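Local structure of transcription regulator (3CRJ) at residues Thr36-Ala41 and Lys46-Val51; Ser13-Glu18 and His52-Thr57; Ala22-Leu27 and Ala63-Tyr68. The protein probably acts as a TetR-family repressor that binds regulatory DNA through a helix-turn-helix domain and so controls transcription. One frame throughout, in Å; residues are numbered along the deposited sequence.

Overall arrangement
From the N terminus, helix 12-30 supplies the first side of two contacts: residues 13-18 serve contact 2 and residues 22-27 contact 3. The chain then turns into helix 37-44 and short helix 48-52, whose packing is contact 1, a small loop closed within the helix-turn-helix. The loop after helix 48-52 returns to the start of helix 12-30 in contact 2, and helix 58-78 crosses the second half of that helix in contact 3. Contact 1 is nested inside the loops closed by both others, while contacts 2 and 3 cross along the chain. Contact 1 holds the helix-turn-helix together, contact 2 ties its following loop to helix 12-30, and contact 3 joins that helix to helix 58-78.

Contact 1 of 3, residues Thr36-Ala41 and Lys46-Val51; sequences TIQRIA and KSTAAV
Ala41 and Thr48 bring the two helices closest, with 5.2 Å between their CA atoms. Ala41 CB lies 3.7 Å from Thr48 CA, and the small size of alanine lets the backbones come this near. That same CB meets Val51 CG1 at 3.7 Å. One turn back, chi1 of Ile37 (-54°) sets CG1 beside the backbone N and leaves CG2 trans to it, which directs the CG2 branch across the gap to Val51 CG2, 3.4 Å away. The two branches of Val51 are thus divided between Ala41 and Ile37, a job suited to a compact beta-branched residue. Ile19 of helix 12-30 and Leu61 of helix 58-78 also touch Val51 and continue the apolar core.

The outer side is polar and looser. Gln38 sets out away from the other helix, but its bend at chi2 (38°) brings NE2 back to 3.6 Å from Thr48 CB. The side chains of Gln38 and Thr48 cross at about a right angle, with no hydrogen bond between them. Lys46 sends its long chain away from helix 37-44. Each helix opens with a hydroxyl N-cap: Thr36 OG1 accepts from Arg39 N at 2.9 Å, and Ser47 OG accepts from Ala49 N. Two short capped helices, joined by a tight turn and packed around alanine and valine, make the helix-turn-helix expected to read DNA in TetR-type repressors.

Contact 2 of 3, residues Ser13-Glu18 and His52-Thr57; sequences SDQTEE and HYYYDT
Tyr54 lays the outer end of its ring against the aliphatic part of Gln15, overlapping CB and CG rather than the amide. Its OH is 3.3 Å from Gln15 CB, and Tyr54 CE2 is 3.7 Å from Gln15 CG. The approach is oblique, and the amide plane is turned 50° from the ring. Because Gln15 bends at chi2 (53°), its polar end leads away from the tyrosine while the methylenes stay behind as the packing surface. This suits glutamine to a helix flank that is partly apolar and partly wet.

Within the loop, Tyr53 CD1 sits over the centre of one face of the Tyr54 ring. The next residue, Tyr55, reaches the helix with its OH, 3.4 Å from Thr16 CG2. In Thr16 the hydroxyl takes the place beside the backbone N (chi1 -56°), from where OG1 bonds Phe12 O one turn earlier, and the methyl is left on the opposite side of the bond from that N. Thr16 therefore offers a methyl to the loop while its hydroxyl is satisfied within its own helix. No hydrogen bond crosses between the segments.

Phe12 meets Tyr54 edge-to-face, and Ile19 touches both Tyr54 and Tyr55. Tyr54 thus packs on helix 12-30, while Tyr55 lies between that helix and Leu61 and Ala64 of helix 58-78.

Contact 3 of 3, residues Ala22-Leu27 and Ala63-Tyr68; sequences ATYRAL and AAFLDY
Thr23 comes first, sliding past Phe65 so that its methyl lies over the ring. Thr23 CG2 is 4.3 Å from the centroid of the Phe65 ring and 30° off the ring normal, an off-centre CH-pi contact. The rotamer that points this methyl at the ring turns OG1 back to its own helix, where it bonds Ile19 O, so threonine can sit in this buried place with its polar atom satisfied.

At Tyr24 the backbone itself takes part: its N is 3.4 Å from Phe65 CE1, and Tyr24 CB lies 3.7 Å from the same carbon. Phe65 CZ comes to the edge of the Tyr24 ring, near its plane. The end of the tyrosine leads away from helix 63-68, and its side chain touches Leu106 of helix 104-115.

One turn after Thr23, Leu27 and Phe65 reach for each other from opposite directions, with Leu27 CD1 3.7 Å from Phe65 CE2, on the same side of the ring as the Thr23 methyl. The Leu27 side chain also touches Leu35 and Ala109 of helix 104-115.

All three residues converge on one phenylalanine, whose CG stands anti to the backbone N (chi1 -175°), carrying the ring across between segment axes 11.0 Å apart. A large flat side chain suits such a separation. The two segments cross at -104°, close to perpendicular. This is how, in TetR-family folds, the first helix of the DNA-binding domain packs on the helix that joins it to the C-terminal domain.

Contact 1 of 3, residues Thr36-Ala41 and Lys46-Val51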
loop_
_atom_site.group_PDB
_atom_site.type_symbol
_atom_site.label_atom_id
_atom_site.label_comp_id
_atom_site.label_asym_id
_atom_site.label_seq_id
_atom_site.Cartn_x
_atom_site.Cartn_y
_atom_site.Cartn_z
ATOM N N THR A 36 -12.655 13.266 15.078
ATOM C CA THR A 36 -13.850 14.100 15.052
ATOM C C THR A 36 -13.407 15.558 15.104
ATOM O O THR A 36 -12.484 15.905 15.832
ATOM C CB THR A 36 -14.802 13.823 16.258
ATOM O OG1 THR A 36 -14.198 14.269 17.482
ATOM C CG2 THR A 36 -15.145 12.359 16.375
ATOM N N ILE A 37 -14.064 16.416 14.334
ATOM C CA ILE A 37 -13.934 17.860 14.529
ATOM C C ILE A 37 -13.729 18.158 16.033
ATOM O O ILE A 37 -12.791 18.865 16.426
ATOM C CB ILE A 37 -15.188 18.586 14.011
ATOM C CG1 ILE A 37 -15.483 18.211 12.547
ATOM C CG2 ILE A 37 -15.085 20.098 14.228
ATOM C CD1 ILE A 37 -14.605 18.903 11.515
ATOM N N GLN A 38 -14.575 17.570 16.875
ATOM C CA GLN A 38 -14.470 17.824 18.283
ATOM C C GLN A 38 -13.054 17.589 18.789
ATOM O O GLN A 38 -12.498 18.421 19.522
ATOM C CB GLN A 38 -15.450 16.975 19.069
ATOM C CG GLN A 38 -15.416 17.292 20.550
ATOM C CD GLN A 38 -15.242 18.802 20.831
ATOM O OE1 GLN A 38 -14.178 19.234 21.313
ATOM N NE2 GLN A 38 -16.275 19.607 20.516
ATOM N N ARG A 39 -12.469 16.458 18.400
ATOM C CA ARG A 39 -11.165 16.084 18.932
ATOM C C ARG A 39 -10.082 16.980 18.343
ATOM O O ARG A 39 -9.181 17.439 19.053
ATOM C CB ARG A 39 -10.889 14.602 18.715
ATOM C CG ARG A 39 -11.485 13.753 19.829
ATOM C CD ARG A 39 -11.691 12.342 19.372
ATOM N NE ARG A 39 -12.527 11.588 20.303
ATOM C CZ ARG A 39 -12.461 10.267 20.464
ATOM N NH1 ARG A 39 -11.601 9.546 19.763
ATOM N NH2 ARG A 39 -13.241 9.659 21.332
ATOM N N ILE A 40 -10.213 17.259 17.050
ATOM C CA ILE A 40 -9.465 18.328 16.418
ATOM C C ILE A 40 -9.583 19.610 17.244
ATOM O O ILE A 40 -8.574 20.179 17.659
ATOM C CB ILE A 40 -9.976 18.565 15.009
ATOM C CG1 ILE A 40 -9.823 17.279 14.197
ATOM C CG2 ILE A 40 -9.265 19.768 14.386
ATOM C CD1 ILE A 40 -10.315 17.385 12.769
ATOM N N ALA A 41 -10.811 20.041 17.517
ATOM C CA ALA A 41 -10.999 21.261 18.285
ATOM C C ALA A 41 -10.338 21.192 19.648
ATOM O O ALA A 41 -9.697 22.148 20.058
ATOM C CB ALA A 41 -12.455 21.597 18.420
ATOM N N LYS A 46 -9.404 25.840 20.886
ATOM C CA LYS A 46 -10.569 26.692 20.710
ATOM C C LYS A 46 -11.860 25.894 20.581
ATOM O O LYS A 46 -11.831 24.682 20.425
ATOM C CB LYS A 46 -10.386 27.611 19.502
ATOM C CG LYS A 46 -9.808 28.980 19.846
ATOM C CD LYS A 46 -8.340 29.071 19.462
ATOM C CE LYS A 46 -7.832 30.524 19.554
ATOM N NZ LYS A 46 -6.629 30.763 18.675
ATOM N N SER A 47 -12.984 26.595 20.700
ATOM C CA SER A 47 -14.323 26.090 20.406
ATOM C C SER A 47 -14.424 25.235 19.140
ATOM O O SER A 47 -13.680 25.428 18.178
ATOM C CB SER A 47 -15.265 27.275 20.243
ATOM O OG SER A 47 -16.377 26.905 19.451
ATOM N N THR A 48 -15.386 24.316 19.139
ATOM C CA THR A 48 -15.647 23.479 17.979
ATOM C C THR A 48 -16.023 24.337 16.757
ATOM O O THR A 48 -15.585 24.071 15.654
ATOM C CB THR A 48 -16.690 22.374 18.307
ATOM O OG1 THR A 48 -16.708 21.407 17.263
ATOM C CG2 THR A 48 -18.056 22.914 18.441
ATOM N N ALA A 49 -16.776 25.398 16.984
ATOM C CA ALA A 49 -17.201 26.318 15.939
ATOM C C ALA A 49 -16.062 27.168 15.387
ATOM O O ALA A 49 -16.195 27.778 14.333
ATOM C CB ALA A 49 -18.330 27.225 16.461
ATOM N N ALA A 50 -14.956 27.246 16.107
ATOM C CA ALA A 50 -13.788 27.922 15.562
ATOM C C ALA A 50 -13.114 27.070 14.458
ATOM O O ALA A 50 -12.436 27.616 13.593
ATOM C CB ALA A 50 -12.808 28.287 16.667
ATOM N N VAL A 51 -13.301 25.750 14.477
ATOM C CA VAL A 51 -12.926 24.944 13.324
ATOM C C VAL A 51 -14.013 24.902 12.238
ATOM O O VAL A 51 -13.694 25.004 11.052
ATOM C CB VAL A 51 -12.281 23.536 13.685
ATOM C CG1 VAL A 51 -12.209 23.302 15.173
ATOM C CG2 VAL A 51 -12.916 22.357 12.912
#

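Contact 2 of 3, residues Ser13-Glu18 and His52-Thr57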
loop_
_atom_site.group_PDB
_atom_site.type_symbol
_atom_site.label_atom_id
_atom_site.label_comp_id
_atom_site.label_asym_id
_atom_site.label_seq_id
_atom_site.Cartn_x
_atom_site.Cartn_y
_atom_site.Cartn_z
ATOM N N SER A 13 -4.491 32.549 7.334
ATOM C CA SER A 13 -3.444 31.528 7.233
ATOM C C SER A 13 -2.997 31.023 8.612
ATOM O O SER A 13 -2.643 29.853 8.771
ATOM C CB SER A 13 -2.241 32.088 6.472
ATOM O OG SER A 13 -1.704 33.215 7.142
ATOM N N ASP A 14 -3.019 31.928 9.591
ATOM C CA ASP A 14 -2.566 31.661 10.955
ATOM C C ASP A 14 -3.461 30.624 11.627
ATOM O O ASP A 14 -2.970 29.704 12.280
ATOM C CB ASP A 14 -2.533 32.962 11.782
ATOM C CG ASP A 14 -1.688 34.075 11.132
ATOM O OD1 ASP A 14 -1.695 35.213 11.658
ATOM O OD2 ASP A 14 -1.022 33.825 10.100
ATOM N N GLN A 15 -4.772 30.784 11.450
ATOM C CA GLN A 15 -5.771 29.837 11.957
ATOM C C GLN A 15 -5.742 28.490 11.244
ATOM O O GLN A 15 -5.874 27.441 11.873
ATOM C CB GLN A 15 -7.169 30.438 11.811
ATOM C CG GLN A 15 -7.796 30.973 13.084
ATOM C CD GLN A 15 -6.906 31.951 13.801
ATOM O OE1 GLN A 15 -6.001 31.554 14.541
ATOM N NE2 GLN A 15 -7.161 33.236 13.601
ATOM N N THR A 16 -5.611 28.538 9.924
ATOM C CA THR A 16 -5.520 27.354 9.088
ATOM C C THR A 16 -4.350 26.478 9.575
ATOM O O THR A 16 -4.543 25.304 9.910
ATOM C CB THR A 16 -5.373 27.788 7.600
ATOM O OG1 THR A 16 -6.476 28.634 7.246
ATOM C CG2 THR A 16 -5.342 26.603 6.657
ATOM N N GLU A 17 -3.161 27.075 9.656
ATOM C CA GLU A 17 -1.943 26.418 10.134
ATOM C C GLU A 17 -2.063 25.812 11.540
ATOM O O GLU A 17 -1.745 24.637 11.747
ATOM C CB GLU A 17 -0.788 27.408 10.094
ATOM C CG GLU A 17 0.060 27.339 8.841
ATOM C CD GLU A 17 1.403 26.678 9.103
ATOM O OE1 GLU A 17 1.441 25.711 9.886
ATOM O OE2 GLU A 17 2.423 27.134 8.541
ATOM N N GLU A 18 -2.513 26.614 12.503
ATOM C CA GLU A 18 -2.781 26.125 13.850
ATOM C C GLU A 18 -3.781 24.980 13.816
ATOM O O GLU A 18 -3.641 24.019 14.580
ATOM C CB GLU A 18 -3.363 27.227 14.729
ATOM C CG GLU A 18 -2.385 28.050 15.518
ATOM C CD GLU A 18 -3.105 28.847 16.584
ATOM O OE1 GLU A 18 -3.498 28.239 17.600
ATOM O OE2 GLU A 18 -3.303 30.067 16.412
ATOM N N HIS A 52 -15.288 24.809 12.624
ATOM C CA HIS A 52 -16.370 24.837 11.617
ATOM C C HIS A 52 -16.471 26.151 10.854
ATOM O O HIS A 52 -17.160 26.240 9.825
ATOM C CB HIS A 52 -17.721 24.466 12.210
ATOM C CG HIS A 52 -17.941 22.994 12.296
ATOM N ND1 HIS A 52 -18.503 22.384 13.397
ATOM C CD2 HIS A 52 -17.654 22.004 11.424
ATOM C CE1 HIS A 52 -18.558 21.081 13.200
ATOM N NE2 HIS A 52 -18.041 20.823 12.012
ATOM N N TYR A 53 -15.774 27.165 11.360
ATOM C CA TYR A 53 -15.631 28.433 10.660
ATOM C C TYR A 53 -14.894 28.238 9.327
ATOM O O TYR A 53 -15.212 28.894 8.347
ATOM C CB TYR A 53 -14.917 29.459 11.552
ATOM C CG TYR A 53 -14.754 30.836 10.939
ATOM C CD1 TYR A 53 -13.616 31.159 10.205
ATOM C CD2 TYR A 53 -15.727 31.818 11.102
ATOM C CE1 TYR A 53 -13.452 32.426 9.641
ATOM C CE2 TYR A 53 -15.572 33.082 10.542
ATOM C CZ TYR A 53 -14.432 33.374 9.810
ATOM O OH TYR A 53 -14.264 34.617 9.249
ATOM N N TYR A 54 -13.933 27.320 9.299
ATOM C CA TYR A 54 -13.124 27.092 8.110
ATOM C C TYR A 54 -13.506 25.840 7.345
ATOM O O TYR A 54 -13.396 25.804 6.124
ATOM C CB TYR A 54 -11.643 27.047 8.480
ATOM C CG TYR A 54 -11.168 28.343 9.078
ATOM C CD1 TYR A 54 -10.859 29.433 8.264
ATOM C CD2 TYR A 54 -11.042 28.492 10.455
ATOM C CE1 TYR A 54 -10.429 30.631 8.802
ATOM C CE2 TYR A 54 -10.616 29.683 11.006
ATOM C CZ TYR A 54 -10.308 30.754 10.171
ATOM O OH TYR A 54 -9.890 31.955 10.712
ATOM N N TYR A 55 -13.936 24.811 8.065
ATOM C CA TYR A 55 -14.310 23.542 7.457
ATOM C C TYR A 55 -15.654 23.050 7.989
ATOM O O TYR A 55 -15.941 23.160 9.190
ATOM C CB TYR A 55 -13.218 22.511 7.704
ATOM C CG TYR A 55 -11.836 23.054 7.435
ATOM C CD1 TYR A 55 -11.382 23.248 6.128
ATOM C CD2 TYR A 55 -10.991 23.388 8.484
ATOM C CE1 TYR A 55 -10.129 23.755 5.876
ATOM C CE2 TYR A 55 -9.726 23.896 8.243
ATOM C CZ TYR A 55 -9.308 24.078 6.936
ATOM O OH TYR A 55 -8.061 24.583 6.697
ATOM N N ASP A 56 -16.470 22.504 7.095
ATOM C CA ASP A 56 -17.824 22.099 7.442
ATOM C C ASP A 56 -17.874 20.633 7.843
ATOM O O ASP A 56 -18.784 20.202 8.551
ATOM C CB ASP A 56 -18.745 22.370 6.257
ATOM C CG ASP A 56 -18.125 23.354 5.271
ATOM O OD1 ASP A 56 -18.821 24.322 4.861
ATOM O OD2 ASP A 56 -16.915 23.157 4.933
ATOM N N THR A 57 -16.873 19.877 7.405
ATOM C CA THR A 57 -16.850 18.448 7.580
ATOM C C THR A 57 -15.473 18.002 7.972
ATOM O O THR A 57 -14.477 18.655 7.633
ATOM C CB THR A 57 -17.193 17.782 6.268
ATOM O OG1 THR A 57 -18.460 18.278 5.838
ATOM C CG2 THR A 57 -17.278 16.262 6.418
#

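Contact 3 of 3, residues Ala22-Leu27 and Ala63-Tyr68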
loop_
_atom_site.group_PDB
_atom_site.type_symbol
_atom_site.label_atom_id
_atom_site.label_comp_id
_atom_site.label_asym_id
_atom_site.label_seq_id
_atom_site.Cartn_x
_atom_site.Cartn_y
_atom_site.Cartn_z
ATOM N N ALA A 22 -3.190 21.012 14.804
ATOM C CA ALA A 22 -4.108 20.292 15.677
ATOM C C ALA A 22 -4.497 18.985 15.010
ATOM O O ALA A 22 -4.462 17.924 15.646
ATOM C CB ALA A 22 -5.340 21.114 15.961
ATOM N N THR A 23 -4.851 19.069 13.723
ATOM C CA THR A 23 -5.251 17.907 12.933
ATOM C C THR A 23 -4.182 16.828 12.972
ATOM O O THR A 23 -4.449 15.701 13.420
ATOM C CB THR A 23 -5.552 18.304 11.504
ATOM O OG1 THR A 23 -6.311 19.507 11.532
ATOM C CG2 THR A 23 -6.365 17.223 10.808
ATOM N N TYR A 24 -2.973 17.183 12.549
ATOM C CA TYR A 24 -1.858 16.284 12.687
ATOM C C TYR A 24 -1.888 15.616 14.061
ATOM O O TYR A 24 -1.898 14.389 14.133
ATOM C CB TYR A 24 -0.542 17.008 12.483
ATOM C CG TYR A 24 0.651 16.151 12.788
ATOM C CD1 TYR A 24 1.342 15.500 11.777
ATOM C CD2 TYR A 24 1.105 16.004 14.096
ATOM C CE1 TYR A 24 2.466 14.703 12.062
ATOM C CE2 TYR A 24 2.220 15.211 14.402
ATOM C CZ TYR A 24 2.889 14.561 13.385
ATOM O OH TYR A 24 3.980 13.783 13.691
ATOM N N ARG A 25 -1.929 16.409 15.141
ATOM C CA ARG A 25 -1.823 15.856 16.501
ATOM C C ARG A 25 -2.967 14.912 16.821
ATOM O O ARG A 25 -2.765 13.888 17.466
ATOM C CB ARG A 25 -1.726 16.945 17.569
ATOM C CG ARG A 25 -0.350 17.604 17.683
ATOM C CD ARG A 25 -0.248 18.419 18.960
ATOM N NE ARG A 25 -1.221 19.520 19.041
ATOM C CZ ARG A 25 -1.121 20.679 18.387
ATOM N NH1 ARG A 25 -0.087 20.924 17.590
ATOM N NH2 ARG A 25 -2.059 21.604 18.530
ATOM N N ALA A 26 -4.150 15.238 16.329
ATOM C CA ALA A 26 -5.360 14.514 16.677
ATOM C C ALA A 26 -5.425 13.193 15.901
ATOM O O ALA A 26 -5.735 12.121 16.484
ATOM C CB ALA A 26 -6.569 15.371 16.397
ATOM N N LEU A 27 -5.087 13.273 14.610
ATOM C CA LEU A 27 -4.838 12.081 13.785
ATOM C C LEU A 27 -3.760 11.167 14.371
ATOM O O LEU A 27 -3.966 9.963 14.414
ATOM C CB LEU A 27 -4.429 12.462 12.373
ATOM C CG LEU A 27 -5.460 12.550 11.270
ATOM C CD1 LEU A 27 -4.694 12.676 9.991
ATOM C CD2 LEU A 27 -6.368 11.338 11.211
ATOM N N ALA A 63 -9.231 16.836 3.501
ATOM C CA ALA A 63 -8.763 17.098 2.150
ATOM C C ALA A 63 -7.719 18.197 2.258
ATOM O O ALA A 63 -6.615 18.066 1.721
ATOM C CB ALA A 63 -9.895 17.506 1.235
ATOM N N ALA A 64 -8.067 19.254 2.996
ATOM C CA ALA A 64 -7.128 20.344 3.311
ATOM C C ALA A 64 -5.829 19.815 3.953
ATOM O O ALA A 64 -4.735 20.223 3.555
ATOM C CB ALA A 64 -7.791 21.376 4.195
ATOM N N PHE A 65 -5.961 18.882 4.905
ATOM C CA PHE A 65 -4.814 18.307 5.599
ATOM C C PHE A 65 -3.910 17.531 4.648
ATOM O O PHE A 65 -2.685 17.570 4.782
ATOM C CB PHE A 65 -5.238 17.426 6.781
ATOM C CG PHE A 65 -4.076 16.900 7.593
ATOM C CD1 PHE A 65 -3.384 17.736 8.475
ATOM C CD2 PHE A 65 -3.658 15.580 7.468
ATOM C CE1 PHE A 65 -2.298 17.255 9.218
ATOM C CE2 PHE A 65 -2.565 15.089 8.213
ATOM C CZ PHE A 65 -1.887 15.934 9.083
ATOM N N LEU A 66 -4.493 16.827 3.684
ATOM C CA LEU A 66 -3.662 16.245 2.649
ATOM C C LEU A 66 -2.895 17.344 1.887
ATOM O O LEU A 66 -1.659 17.281 1.775
ATOM C CB LEU A 66 -4.476 15.331 1.737
ATOM C CG LEU A 66 -4.896 14.027 2.449
ATOM C CD1 LEU A 66 -5.859 13.203 1.608
ATOM C CD2 LEU A 66 -3.710 13.199 2.843
ATOM N N ASP A 67 -3.610 18.377 1.431
ATOM C CA ASP A 67 -2.985 19.501 0.707
ATOM C C ASP A 67 -1.841 20.089 1.503
ATOM O O ASP A 67 -0.788 20.435 0.948
ATOM C CB ASP A 67 -4.000 20.598 0.399
ATOM C CG ASP A 67 -5.098 20.129 -0.533
ATOM O OD1 ASP A 67 -6.180 20.752 -0.500
ATOM O OD2 ASP A 67 -4.882 19.141 -1.293
ATOM N N TYR A 68 -2.068 20.169 2.812
ATOM C CA TYR A 68 -1.070 20.622 3.759
ATOM C C TYR A 68 0.163 19.723 3.763
ATOM O O TYR A 68 1.268 20.226 3.679
ATOM C CB TYR A 68 -1.703 20.754 5.143
ATOM C CG TYR A 68 -0.760 20.934 6.289
ATOM C CD1 TYR A 68 -0.276 22.192 6.628
ATOM C CD2 TYR A 68 -0.386 19.843 7.078
ATOM C CE1 TYR A 68 0.587 22.356 7.727
ATOM C CE2 TYR A 68 0.476 19.981 8.158
ATOM C CZ TYR A 68 0.965 21.236 8.487
ATOM O OH TYR A 68 1.818 21.376 9.571
#